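Local coordinates for switch-activating protein 1 (Schizosaccharomyces pombe, PDB 5JDK) that binds, as a homodimer, DNA sequences needed for mating-type switching and a replication fork barrier in the ribosomal DNA, where it blocks replication forks, at residues E36-M41 with D113-E118; R42-H47 with S57-K62; H49-R54 with D117-R122. One frame throughout, in Å; residues are numbered along the deposited sequence.

How the contacts relate
All three contacts lie within the helical N-terminal DNA-binding domain. Contact 1 packs helix 34-46 on helix 107-131. Contact 2 joins the end of helix 34-46 to helix 56-71 and is nested in the loop that contact 1 closes. Contact 3 sets the linker between those two helices against helix 107-131, shares Asp-117 and Glu-118 with contact 1, and alternates with contact 2 along the chain. The centres of contacts 2 and 3 are about 9 Å apart; that of contact 1 is about 12 Å from contact 2's and about 13 Å from contact 3's. Trp-119 touches Met-41 and Val-44, and Lys-62 forms a salt bridge with Glu-50. Helix 107-131 thus packs on both helix 34-46 and the linker that follows.

Contact 1. Residues E36-M41 with D113-E118; sequences EKIKLM and DQLCDE
Helices 36-41 and 113-118 run in roughly the same direction, with short-segment axes 9.9 Å apart at closest approach and inclined at 33°. Met-41 and Leu-115 face each other where the backbones come nearest, their CA atoms 6.2 Å apart. The contact between them starts at the root of each side chain: CB of Met-41 lies 4.0 Å from CB of Leu-115. The CD1 methyl of Leu-115 also packs against Met-41 CB. It reaches on to the backbone of the previous turn, 4.0 Å from Ile-38 O, and CG2 of Ile-38 is a looser neighbour.

Beyond CB, the Met-41 chain bends twice (chi2 -56°, chi3 -66°). The bends carry its CE methyl to Cys-116, where CE is 4.5 Å from SG. This is loose van der Waals packing. All four touching residues are buried, and the surfaces that meet are apolar apart from main-chain oxygens.

Cys-116 also packs on Ile-88 and Tyr-92 of helix 78-98, while Met-41 touches Trp-119. The contact is typical of a helical-bundle core, here joining the first and last helices of the Sap1 N-terminal domain.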
# COMPACT_ATOMS: atom_id res chain seq x y z
N GLU A 36 3.67 5.30 -11.07
CA GLU A 36 4.44 5.37 -9.83
C GLU A 36 3.69 4.73 -8.67
O GLU A 36 4.30 4.08 -7.81
CB GLU A 36 4.77 6.82 -9.49
CG GLU A 36 5.86 7.44 -10.36
CD GLU A 36 6.06 8.92 -10.05
OE1 GLU A 36 5.06 9.66 -9.99
OE2 GLU A 36 7.23 9.33 -9.85
N LYS A 37 2.37 4.91 -8.61
CA LYS A 37 1.59 4.28 -7.55
C LYS A 37 1.68 2.78 -7.63
O LYS A 37 1.81 2.09 -6.61
CB LYS A 37 0.12 4.68 -7.68
CG LYS A 37 -0.18 6.12 -7.34
CD LYS A 37 -1.64 6.43 -7.61
CE LYS A 37 -1.99 7.85 -7.27
NZ LYS A 37 -3.39 8.13 -7.63
N ILE A 38 1.61 2.24 -8.85
CA ILE A 38 1.76 0.80 -9.04
C ILE A 38 3.16 0.33 -8.66
O ILE A 38 3.31 -0.68 -7.97
CB ILE A 38 1.36 0.42 -10.48
CG1 ILE A 38 -0.14 0.57 -10.65
CG2 ILE A 38 1.81 -1.01 -10.81
CD1 ILE A 38 -0.63 0.51 -12.09
N LYS A 39 4.21 1.05 -9.08
CA LYS A 39 5.55 0.66 -8.66
C LYS A 39 5.68 0.65 -7.13
O LYS A 39 6.27 -0.28 -6.55
CB LYS A 39 6.58 1.60 -9.27
CG LYS A 39 6.73 1.43 -10.78
CD LYS A 39 7.71 2.43 -11.36
CE LYS A 39 7.93 2.20 -12.84
NZ LYS A 39 8.82 3.23 -13.44
N LEU A 40 5.14 1.68 -6.48
CA LEU A 40 5.21 1.78 -5.03
C LEU A 40 4.47 0.63 -4.37
O LEU A 40 5.01 -0.03 -3.46
CB LEU A 40 4.64 3.13 -4.59
CG LEU A 40 4.55 3.38 -3.09
CD1 LEU A 40 5.91 3.26 -2.43
CD2 LEU A 40 3.97 4.75 -2.84
N MET A 41 3.23 0.36 -4.80
CA MET A 41 2.46 -0.70 -4.16
C MET A 41 3.02 -2.09 -4.48
O MET A 41 2.90 -2.99 -3.65
CB MET A 41 0.98 -0.58 -4.50
CG MET A 41 0.33 0.63 -3.89
SD MET A 41 0.46 0.76 -2.10
CE MET A 41 -0.50 -0.65 -1.59
N ASP A 113 -5.72 -2.08 -7.88
CA ASP A 113 -6.73 -2.56 -6.95
C ASP A 113 -6.31 -3.88 -6.31
O ASP A 113 -6.55 -4.10 -5.12
CB ASP A 113 -8.07 -2.74 -7.68
CG ASP A 113 -8.79 -1.42 -7.97
OD1 ASP A 113 -8.39 -0.35 -7.46
OD2 ASP A 113 -9.80 -1.49 -8.70
N GLN A 114 -5.72 -4.79 -7.10
CA GLN A 114 -5.30 -6.08 -6.55
C GLN A 114 -4.20 -5.91 -5.51
O GLN A 114 -4.21 -6.55 -4.45
CB GLN A 114 -4.85 -7.01 -7.67
CG GLN A 114 -4.51 -8.42 -7.20
CD GLN A 114 -3.16 -8.53 -6.51
OE1 GLN A 114 -3.04 -9.11 -5.43
NE2 GLN A 114 -2.12 -7.97 -7.14
N LEU A 115 -3.23 -5.03 -5.80
CA LEU A 115 -2.18 -4.74 -4.84
C LEU A 115 -2.77 -4.15 -3.56
O LEU A 115 -2.36 -4.52 -2.45
CB LEU A 115 -1.16 -3.79 -5.46
CG LEU A 115 -0.34 -4.40 -6.59
CD1 LEU A 115 0.35 -3.31 -7.38
CD2 LEU A 115 0.70 -5.37 -6.03
N CYS A 116 -3.72 -3.23 -3.70
CA CYS A 116 -4.36 -2.65 -2.54
C CYS A 116 -5.12 -3.70 -1.74
O CYS A 116 -5.09 -3.68 -0.50
CB CYS A 116 -5.29 -1.52 -2.98
SG CYS A 116 -4.42 -0.07 -3.62
N ASP A 117 -5.82 -4.61 -2.41
CA ASP A 117 -6.52 -5.67 -1.69
C ASP A 117 -5.53 -6.49 -0.86
O ASP A 117 -5.80 -6.83 0.30
CB ASP A 117 -7.23 -6.57 -2.70
CG ASP A 117 -7.87 -7.77 -2.06
OD1 ASP A 117 -8.89 -7.61 -1.36
OD2 ASP A 117 -7.33 -8.89 -2.23
N GLU A 118 -4.38 -6.82 -1.45
CA GLU A 118 -3.40 -7.64 -0.74
C GLU A 118 -2.80 -6.88 0.44
O GLU A 118 -2.59 -7.45 1.53
CB GLU A 118 -2.33 -8.09 -1.74
CG GLU A 118 -1.38 -9.10 -1.17
CD GLU A 118 -0.54 -9.83 -2.20
OE1 GLU A 118 -0.83 -9.73 -3.40
OE2 GLU A 118 0.41 -10.51 -1.78

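Contact 2. Residues R42-H47 with S57-K62; sequences RLVVRH and SEFYAK
This is a partly buried contact between the C-terminal end of helix 34-46 and the early part of helix 56-71. His-47 and Phe-59 carry most of it, with Val-44 and Lys-62 beside them. The Phe-59 ring points its edge at the main chain of the helix end. Its CE1 lies 3.4 Å from His-47 O, near the ring plane, and its CZ is 4.0 Å from Val-44 O. The CG of Phe-59 is anti to the backbone N (chi1 -180°), which extends the ring toward these carbonyls. CG1 of Val-44 adds an apolar touch on CZ at 4.4 Å. The Phe-59 ring also meets Trp-119, with the two planes nearly parallel.

Just past the helix end, the His-47 ring bends back to the last turn, where ND1 donates to Leu-43 O at 2.9 Å with an N-H...O angle of 157°. Leu-43 O also accepts from His-47 N, from the opposite face of the carbonyl plane, and is thus gripped twice. The ND1 bond, with its acceptor in the ring plane, is what fixes the rotation of the imidazole.

The extended Lys-62 chain crosses the imidazole at about a right angle, with NZ 3.7 Å from His-47 CD2. The ammonium group has its salt bridge with Glu-50 in the linker. The edge of Phe-59, with its slightly positive hydrogens, probably interacts weakly and favourably with His-47 O, less so with the more distant Val-44 O. A positive charge on His-47 would probably be disfavoured beside Lys-62, though Glu-50 should offset part of that effect.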
# COMPACT_ATOMS: atom_id res chain seq x y z
N ARG A 42 3.63 -2.27 -5.65
CA ARG A 42 4.33 -3.52 -5.90
C ARG A 42 5.41 -3.75 -4.85
O ARG A 42 5.57 -4.86 -4.35
CB ARG A 42 4.98 -3.52 -7.29
CG ARG A 42 4.02 -3.72 -8.45
CD ARG A 42 4.74 -3.60 -9.77
NE ARG A 42 3.85 -3.71 -10.91
CZ ARG A 42 4.17 -3.32 -12.13
NH1 ARG A 42 5.37 -2.79 -12.38
NH2 ARG A 42 3.30 -3.45 -13.12
N LEU A 43 6.17 -2.70 -4.52
CA LEU A 43 7.20 -2.84 -3.48
C LEU A 43 6.60 -3.11 -2.11
O LEU A 43 7.10 -3.95 -1.36
CB LEU A 43 8.05 -1.58 -3.42
CG LEU A 43 8.98 -1.31 -4.58
CD1 LEU A 43 9.58 0.07 -4.44
CD2 LEU A 43 10.06 -2.37 -4.65
N VAL A 44 5.56 -2.37 -1.75
CA VAL A 44 4.90 -2.57 -0.46
C VAL A 44 4.46 -4.03 -0.33
O VAL A 44 4.72 -4.70 0.68
CB VAL A 44 3.72 -1.60 -0.33
CG1 VAL A 44 2.83 -1.96 0.83
CG2 VAL A 44 4.23 -0.17 -0.19
N VAL A 45 3.76 -4.53 -1.34
CA VAL A 45 3.24 -5.90 -1.28
C VAL A 45 4.37 -6.92 -1.28
O VAL A 45 4.32 -7.90 -0.54
CB VAL A 45 2.24 -6.13 -2.42
CG1 VAL A 45 1.88 -7.58 -2.56
CG2 VAL A 45 0.98 -5.32 -2.15
N ARG A 46 5.40 -6.73 -2.11
CA ARG A 46 6.51 -7.67 -2.15
C ARG A 46 7.14 -7.84 -0.77
O ARG A 46 7.57 -8.94 -0.41
CB ARG A 46 7.58 -7.20 -3.14
CG ARG A 46 8.84 -8.06 -3.17
CD ARG A 46 8.53 -9.45 -3.69
NE ARG A 46 9.64 -10.41 -3.62
CZ ARG A 46 9.88 -11.21 -2.58
NH1 ARG A 46 9.11 -11.15 -1.50
NH2 ARG A 46 10.88 -12.07 -2.63
N HIS A 47 7.21 -6.75 -0.01
CA HIS A 47 7.85 -6.74 1.30
C HIS A 47 6.85 -6.84 2.45
O HIS A 47 7.21 -6.56 3.59
CB HIS A 47 8.68 -5.46 1.44
CG HIS A 47 9.85 -5.41 0.52
ND1 HIS A 47 9.77 -4.97 -0.78
CD2 HIS A 47 11.14 -5.77 0.71
CE1 HIS A 47 10.95 -5.06 -1.35
NE2 HIS A 47 11.80 -5.55 -0.47
N SER A 57 8.02 2.49 11.43
CA SER A 57 9.04 3.41 10.94
C SER A 57 10.06 2.69 10.07
O SER A 57 10.38 3.15 8.96
CB SER A 57 9.72 4.10 12.13
OG SER A 57 10.77 4.96 11.72
N GLU A 58 10.57 1.56 10.55
CA GLU A 58 11.59 0.84 9.78
C GLU A 58 11.04 0.42 8.42
O GLU A 58 11.76 0.42 7.41
CB GLU A 58 12.02 -0.42 10.54
CG GLU A 58 12.77 -0.21 11.83
CD GLU A 58 12.74 -1.46 12.70
OE1 GLU A 58 12.47 -1.33 13.92
OE2 GLU A 58 12.98 -2.56 12.16
N PHE A 59 9.77 0.02 8.39
CA PHE A 59 9.16 -0.48 7.16
C PHE A 59 8.98 0.64 6.14
O PHE A 59 9.43 0.52 5.00
CB PHE A 59 7.82 -1.16 7.47
CG PHE A 59 7.14 -1.70 6.24
CD1 PHE A 59 7.56 -2.88 5.65
CD2 PHE A 59 6.10 -1.01 5.66
CE1 PHE A 59 6.95 -3.35 4.52
CE2 PHE A 59 5.48 -1.48 4.53
CZ PHE A 59 5.91 -2.66 3.95
N TYR A 60 8.31 1.73 6.53
CA TYR A 60 8.07 2.79 5.56
C TYR A 60 9.37 3.47 5.15
O TYR A 60 9.48 3.95 4.01
CB TYR A 60 6.98 3.78 6.04
CG TYR A 60 5.65 3.05 6.17
CD1 TYR A 60 4.97 2.62 5.05
CD2 TYR A 60 5.14 2.72 7.41
CE1 TYR A 60 3.80 1.88 5.16
CE2 TYR A 60 3.97 1.99 7.54
CZ TYR A 60 3.31 1.56 6.40
OH TYR A 60 2.18 0.80 6.48
N ALA A 61 10.36 3.52 6.04
CA ALA A 61 11.66 4.05 5.64
C ALA A 61 12.28 3.19 4.56
O ALA A 61 12.85 3.71 3.58
CB ALA A 61 12.60 4.13 6.85
N LYS A 62 12.23 1.86 4.73
CA LYS A 62 12.78 0.96 3.73
C LYS A 62 12.06 1.09 2.39
O LYS A 62 12.70 1.12 1.33
CB LYS A 62 12.72 -0.48 4.24
CG LYS A 62 13.11 -1.49 3.18
CD LYS A 62 13.30 -2.90 3.71
CE LYS A 62 13.79 -3.82 2.61
NZ LYS A 62 13.98 -5.21 3.06

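Contact 3. Residues H49-R54 with D117-R122; sequences HELVDR and DEWKAR
Polar contacts centre on Arg-122, whose guanidinium group reaches the linker backbone. NH2 donates to Leu-51 O at 3.0 Å, but the N-H...O angle of 125° makes this a weak bond. The Arg-122 chain sets out with CG anti to the backbone N and turns at its second torsion (chi2 62°), which brings its end up to the linker backbone. Stronger partners hold the rest of the group: NH1 forms a salt bridge with Glu-125, and NE hydrogen-bonds to Lys-48 O. All three nitrogens thus have a partner, the NH2 one being weak. An alanine here is likely to leave the Leu-51 and Lys-48 carbonyls without this donor, Glu-125 without its cationic mate, and the first part of the linker freer to move.

The imidazole of His-49 takes part through carbon. Its CD2 lies 4.2 Å above the guanidinium plane of Arg-122, over the centre. The CB of His-49 points away from helix 107-131, but the ring turns back so that CD2 sits over this face; the two planes are steeply inclined, so this is not a stack.

Apolar packing comes from Leu-51 and Trp-119, whose side chains cross at about a right angle. The CD2 methyl of Leu-51 meets the six-membered ring at CH2, 3.6 Å away. Leu-51 also packs on Phe-59, Leu-123 and Leu-126. Trp-119 NE1 hydrogen-bonds to a glycerol, probably from the crystallisation liquor.

A linker between two helices, laid against a third through a leucine on a tryptophan and an arginine at main-chain carbonyls, is ordinary small helical-domain packing. The family's place in the helix-turn-helix clan is consistent with the domain's DNA-binding role.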
# COMPACT_ATOMS: atom_id res chain seq x y z
N HIS A 49 5.55 -9.02 4.36
CA HIS A 49 5.83 -9.81 5.55
C HIS A 49 6.92 -9.18 6.41
O HIS A 49 7.16 -9.66 7.53
CB HIS A 49 6.19 -11.24 5.16
CG HIS A 49 5.01 -12.01 4.65
ND1 HIS A 49 4.98 -12.60 3.40
CD2 HIS A 49 3.80 -12.26 5.21
CE1 HIS A 49 3.81 -13.20 3.23
NE2 HIS A 49 3.08 -13.00 4.31
N GLU A 50 7.55 -8.12 5.93
CA GLU A 50 8.55 -7.42 6.70
C GLU A 50 7.97 -6.38 7.64
O GLU A 50 8.66 -5.96 8.57
CB GLU A 50 9.59 -6.78 5.77
CG GLU A 50 10.32 -7.81 4.93
CD GLU A 50 11.37 -7.23 4.01
OE1 GLU A 50 11.88 -7.98 3.17
OE2 GLU A 50 11.68 -6.04 4.11
N LEU A 51 6.71 -5.97 7.45
CA LEU A 51 6.07 -5.06 8.40
C LEU A 51 5.76 -5.81 9.69
O LEU A 51 5.12 -6.86 9.69
CB LEU A 51 4.79 -4.47 7.80
CG LEU A 51 3.99 -3.59 8.75
CD1 LEU A 51 4.79 -2.37 9.21
CD2 LEU A 51 2.70 -3.13 8.12
N VAL A 52 6.27 -5.27 10.80
CA VAL A 52 6.06 -5.81 12.14
C VAL A 52 5.20 -4.81 12.90
O VAL A 52 5.47 -3.61 12.86
CB VAL A 52 7.40 -6.06 12.86
CG1 VAL A 52 7.19 -6.47 14.32
CG2 VAL A 52 8.22 -7.12 12.12
N ASP A 53 4.18 -5.30 13.60
CA ASP A 53 3.31 -4.41 14.36
C ASP A 53 4.14 -3.56 15.32
O ASP A 53 5.03 -4.06 16.00
CB ASP A 53 2.27 -5.24 15.12
CG ASP A 53 1.10 -4.40 15.63
OD1 ASP A 53 0.68 -3.43 14.96
OD2 ASP A 53 0.57 -4.74 16.70
N ARG A 54 3.87 -2.26 15.36
CA ARG A 54 4.52 -1.29 16.21
C ARG A 54 5.96 -0.98 15.78
O ARG A 54 6.68 -0.37 16.53
CB ARG A 54 4.44 -1.63 17.69
CG ARG A 54 3.04 -1.75 18.24
CD ARG A 54 2.24 -0.44 18.20
NE ARG A 54 2.82 0.67 18.95
CZ ARG A 54 2.60 0.90 20.23
NH1 ARG A 54 1.75 0.16 20.93
NH2 ARG A 54 3.12 1.93 20.79
N ASP A 117 -5.82 -4.61 -2.41
CA ASP A 117 -6.52 -5.67 -1.69
C ASP A 117 -5.53 -6.49 -0.86
O ASP A 117 -5.80 -6.83 0.30
CB ASP A 117 -7.23 -6.57 -2.70
CG ASP A 117 -7.87 -7.77 -2.06
OD1 ASP A 117 -8.89 -7.61 -1.36
OD2 ASP A 117 -7.33 -8.89 -2.23
N GLU A 118 -4.38 -6.82 -1.45
CA GLU A 118 -3.40 -7.64 -0.74
C GLU A 118 -2.80 -6.88 0.44
O GLU A 118 -2.59 -7.45 1.53
CB GLU A 118 -2.33 -8.09 -1.74
CG GLU A 118 -1.38 -9.10 -1.17
CD GLU A 118 -0.54 -9.83 -2.20
OE1 GLU A 118 -0.83 -9.73 -3.40
OE2 GLU A 118 0.41 -10.51 -1.78
N TRP A 119 -2.55 -5.58 0.28
CA TRP A 119 -2.03 -4.79 1.38
C TRP A 119 -3.06 -4.61 2.49
O TRP A 119 -2.74 -4.75 3.68
CB TRP A 119 -1.54 -3.43 0.87
CG TRP A 119 -0.84 -2.62 1.91
CD1 TRP A 119 -1.13 -1.34 2.28
CD2 TRP A 119 0.27 -3.03 2.73
NE1 TRP A 119 -0.26 -0.93 3.26
CE2 TRP A 119 0.60 -1.95 3.56
CE3 TRP A 119 1.02 -4.21 2.83
CZ2 TRP A 119 1.64 -2.01 4.49
CZ3 TRP A 119 2.06 -4.26 3.75
CH2 TRP A 119 2.36 -3.17 4.56
N LYS A 120 -4.31 -4.33 2.12
CA LYS A 120 -5.40 -4.27 3.08
C LYS A 120 -5.47 -5.55 3.91
O LYS A 120 -5.66 -5.50 5.14
CB LYS A 120 -6.70 -4.05 2.30
CG LYS A 120 -7.96 -4.11 3.12
CD LYS A 120 -9.16 -3.72 2.27
CE LYS A 120 -10.46 -3.89 3.01
NZ LYS A 120 -11.59 -3.25 2.27
N ALA A 121 -5.34 -6.70 3.25
CA ALA A 121 -5.38 -7.98 3.95
C ALA A 121 -4.23 -8.12 4.93
O ALA A 121 -4.40 -8.65 6.03
CB ALA A 121 -5.41 -9.13 2.94
N ARG A 122 -3.03 -7.65 4.56
CA ARG A 122 -1.90 -7.72 5.49
C ARG A 122 -2.12 -6.83 6.71
O ARG A 122 -1.88 -7.25 7.86
CB ARG A 122 -0.59 -7.35 4.78
CG ARG A 122 0.62 -7.29 5.70
CD ARG A 122 0.91 -8.63 6.33
NE ARG A 122 2.16 -8.58 7.07
CZ ARG A 122 2.50 -9.40 8.06
NH1 ARG A 122 1.67 -10.35 8.46
NH2 ARG A 122 3.67 -9.25 8.65